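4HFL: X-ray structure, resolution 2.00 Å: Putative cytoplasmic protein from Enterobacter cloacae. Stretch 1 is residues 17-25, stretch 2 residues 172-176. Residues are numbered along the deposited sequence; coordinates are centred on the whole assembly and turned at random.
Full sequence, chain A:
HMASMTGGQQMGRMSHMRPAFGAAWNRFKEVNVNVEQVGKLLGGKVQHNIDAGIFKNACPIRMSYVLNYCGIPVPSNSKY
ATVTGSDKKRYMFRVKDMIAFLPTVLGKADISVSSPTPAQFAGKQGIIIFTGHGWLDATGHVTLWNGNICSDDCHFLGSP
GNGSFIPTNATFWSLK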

# COMPACT_ATOMS: atom_id res chain seq x y z
N MET A 17 15.48 1.99 -8.77
CA MET A 17 15.79 1.15 -7.61
C MET A 17 14.48 0.74 -6.97
O MET A 17 13.48 1.45 -7.08
N ARG A 18 14.48 -0.42 -6.33
CA ARG A 18 13.30 -0.85 -5.60
C ARG A 18 13.74 -1.30 -4.21
O ARG A 18 14.89 -1.71 -4.02
N PRO A 19 12.82 -1.23 -3.24
CA PRO A 19 13.14 -1.68 -1.88
C PRO A 19 13.40 -3.18 -1.84
O PRO A 19 12.79 -3.93 -2.61
N ALA A 20 14.31 -3.62 -0.97
CA ALA A 20 14.53 -5.05 -0.75
C ALA A 20 13.22 -5.65 -0.24
O ALA A 20 12.48 -5.00 0.52
N PHE A 21 12.88 -6.85 -0.68
CA PHE A 21 11.63 -7.44 -0.24
C PHE A 21 11.63 -7.65 1.28
O PHE A 21 10.61 -7.42 1.94
N GLY A 22 12.76 -8.06 1.83
CA GLY A 22 12.86 -8.34 3.25
C GLY A 22 12.55 -7.11 4.08
O GLY A 22 11.73 -7.16 4.98
N ALA A 23 13.22 -6.00 3.76
CA ALA A 23 13.03 -4.74 4.48
C ALA A 23 11.58 -4.24 4.42
O ALA A 23 11.01 -3.79 5.43
N ALA A 24 10.99 -4.29 3.23
CA ALA A 24 9.60 -3.90 3.06
C ALA A 24 8.71 -4.80 3.93
O ALA A 24 7.86 -4.32 4.68
N TRP A 25 8.94 -6.11 3.87
CA TRP A 25 8.14 -7.05 4.65
C TRP A 25 8.23 -6.78 6.15
O TRP A 25 7.23 -6.88 6.88
N PHE A 172 1.52 -5.44 -10.05
CA PHE A 172 2.54 -6.05 -9.23
C PHE A 172 3.96 -5.68 -9.68
O PHE A 172 4.26 -5.72 -10.89
N TRP A 173 4.80 -5.36 -8.69
CA TRP A 173 6.25 -5.15 -8.88
C TRP A 173 7.04 -6.15 -8.05
O TRP A 173 6.82 -6.29 -6.84
N SER A 174 7.99 -6.83 -8.69
CA SER A 174 8.89 -7.74 -7.98
C SER A 174 9.83 -6.96 -7.07
O SER A 174 10.36 -5.90 -7.45
N LEU A 175 10.06 -7.49 -5.87
CA LEU A 175 11.11 -6.96 -5.01
C LEU A 175 12.11 -8.07 -4.73
O LEU A 175 11.72 -9.23 -4.52
N LYS A 176 13.41 -7.71 -4.74
CA LYS A 176 14.46 -8.64 -4.33
C LYS A 176 14.74 -8.50 -2.84
O LYS A 176 15.00 -9.50 -2.19

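The contact has a single direct hydrogen bond across it, and the last residue of the chain, Lys 176, is joined to the other stretch through two waters. Water 1 donates to Pro 19 O at 2.7 Å and accepts from Lys 176 N at 3.0 Å. Water 2 accepts from Gly 22 N at 2.9 Å and donates to Lys 176 O at 2.5 Å. The Lys 176 side chain takes no part in either bridge. Its CA-to-CB bond points away from stretch 1.

Leu 175 is the centre of the packing. It points toward stretch 1 with chi1 m and chi2 t, and its two methyl groups meet different neighbours. Leu 175 CD2 lies 3.7 Å from Arg 18 CB and 3.9 Å from Pro 19 CD. Leu 175 CD1 lies 4.0 Å from Ala 24 CB, one turn into the helix. The small alanine side chain points toward Leu 175.

Phe 21 is in the t rotamer. Its CA-to-CB bond points toward stretch 2, but the end of the side chain leads away. The contact is therefore made near the backbone: Phe 21 CB is 3.7 Å from Leu 175 CB and 3.6 Å from Leu 175 O. Leu 175 CB sits at the edge of the phenyl ring.

Arg 18 supplies the direct hydrogen bond. Its chain is extended beyond CB, with chi1 m and both chi2 and chi3 t, which carries the guanidinium along stretch 2. Arg 18 NH1 donates to Ser 174 O at 3.1 Å, with an angle of 159° at the hydrogen. The acceptor lies near the guanidinium plane, as suits an N-H donor. Trp 173, with chi1 m, points toward stretch 1. Trp 173 CD1 lies over one guanidinium face, 3.9 Å from Arg 18 NH2, while NH2 meets the indole at its edge.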

# COMPACT_ATOMS: atom_id res chain seq x y z
CB MET A 17 16.65 1.90 -6.58
CG MET A 17 18.10 2.16 -7.00
SD MET A 17 19.09 2.66 -5.56
CE MET A 17 18.27 4.22 -5.15
CB ARG A 18 12.60 -1.99 -6.33
CG ARG A 18 12.08 -1.61 -7.73
CD ARG A 18 11.29 -2.74 -8.35
NE ARG A 18 10.88 -2.42 -9.71
CZ ARG A 18 10.40 -3.30 -10.58
NH1 ARG A 18 10.24 -4.58 -10.23
NH2 ARG A 18 10.08 -2.90 -11.80
CB PRO A 19 11.84 -1.37 -1.10
CG PRO A 19 11.12 -0.38 -1.91
CD PRO A 19 11.46 -0.67 -3.35
CB ALA A 20 15.67 -5.28 0.26
CB PHE A 21 11.36 -8.75 -0.96
CG PHE A 21 10.06 -9.38 -0.55
CD1 PHE A 21 8.86 -8.84 -0.98
CD2 PHE A 21 10.04 -10.48 0.30
CE1 PHE A 21 7.65 -9.41 -0.59
CE2 PHE A 21 8.82 -11.05 0.68
CZ PHE A 21 7.64 -10.51 0.24
CB ALA A 23 13.98 -3.70 3.95
CB ALA A 24 9.22 -4.00 1.58
CB TRP A 25 8.57 -8.49 4.34
CG TRP A 25 7.63 -9.50 4.92
CD1 TRP A 25 7.71 -10.10 6.15
CD2 TRP A 25 6.43 -10.01 4.31
NE1 TRP A 25 6.64 -10.96 6.33
CE2 TRP A 25 5.85 -10.92 5.21
CE3 TRP A 25 5.80 -9.79 3.08
CZ2 TRP A 25 4.67 -11.60 4.92
CZ3 TRP A 25 4.64 -10.47 2.79
CH2 TRP A 25 4.09 -11.36 3.71
CB PHE A 172 2.39 -7.57 -9.30
CG PHE A 172 3.57 -8.33 -8.73
CD1 PHE A 172 3.62 -8.60 -7.37
CD2 PHE A 172 4.61 -8.76 -9.54
CE1 PHE A 172 4.71 -9.29 -6.83
CE2 PHE A 172 5.70 -9.45 -9.01
CZ PHE A 172 5.74 -9.71 -7.65
CB TRP A 173 6.68 -3.75 -8.40
CG TRP A 173 6.11 -2.58 -9.18
CD1 TRP A 173 6.75 -1.86 -10.14
CD2 TRP A 173 4.81 -1.98 -9.02
NE1 TRP A 173 5.92 -0.87 -10.62
CE2 TRP A 173 4.73 -0.91 -9.94
CE3 TRP A 173 3.71 -2.24 -8.20
CZ2 TRP A 173 3.59 -0.12 -10.07
CZ3 TRP A 173 2.58 -1.45 -8.32
CH2 TRP A 173 2.53 -0.40 -9.26
CB SER A 174 9.73 -8.56 -8.98
OG SER A 174 8.96 -9.60 -9.55
CB LEU A 175 10.52 -6.41 -3.70
CG LEU A 175 9.50 -5.25 -3.78
CD1 LEU A 175 9.11 -4.82 -2.37
CD2 LEU A 175 10.03 -4.04 -4.56
CB LYS A 176 15.74 -8.40 -5.12
CG LYS A 176 15.77 -9.13 -6.44
CD LYS A 176 16.68 -10.37 -6.38
CE LYS A 176 18.14 -9.96 -6.22
NZ LYS A 176 19.11 -11.05 -6.53
O HOH W 1 14.05 -4.78 -4.87
O HOH W 2 14.95 -9.26 0.31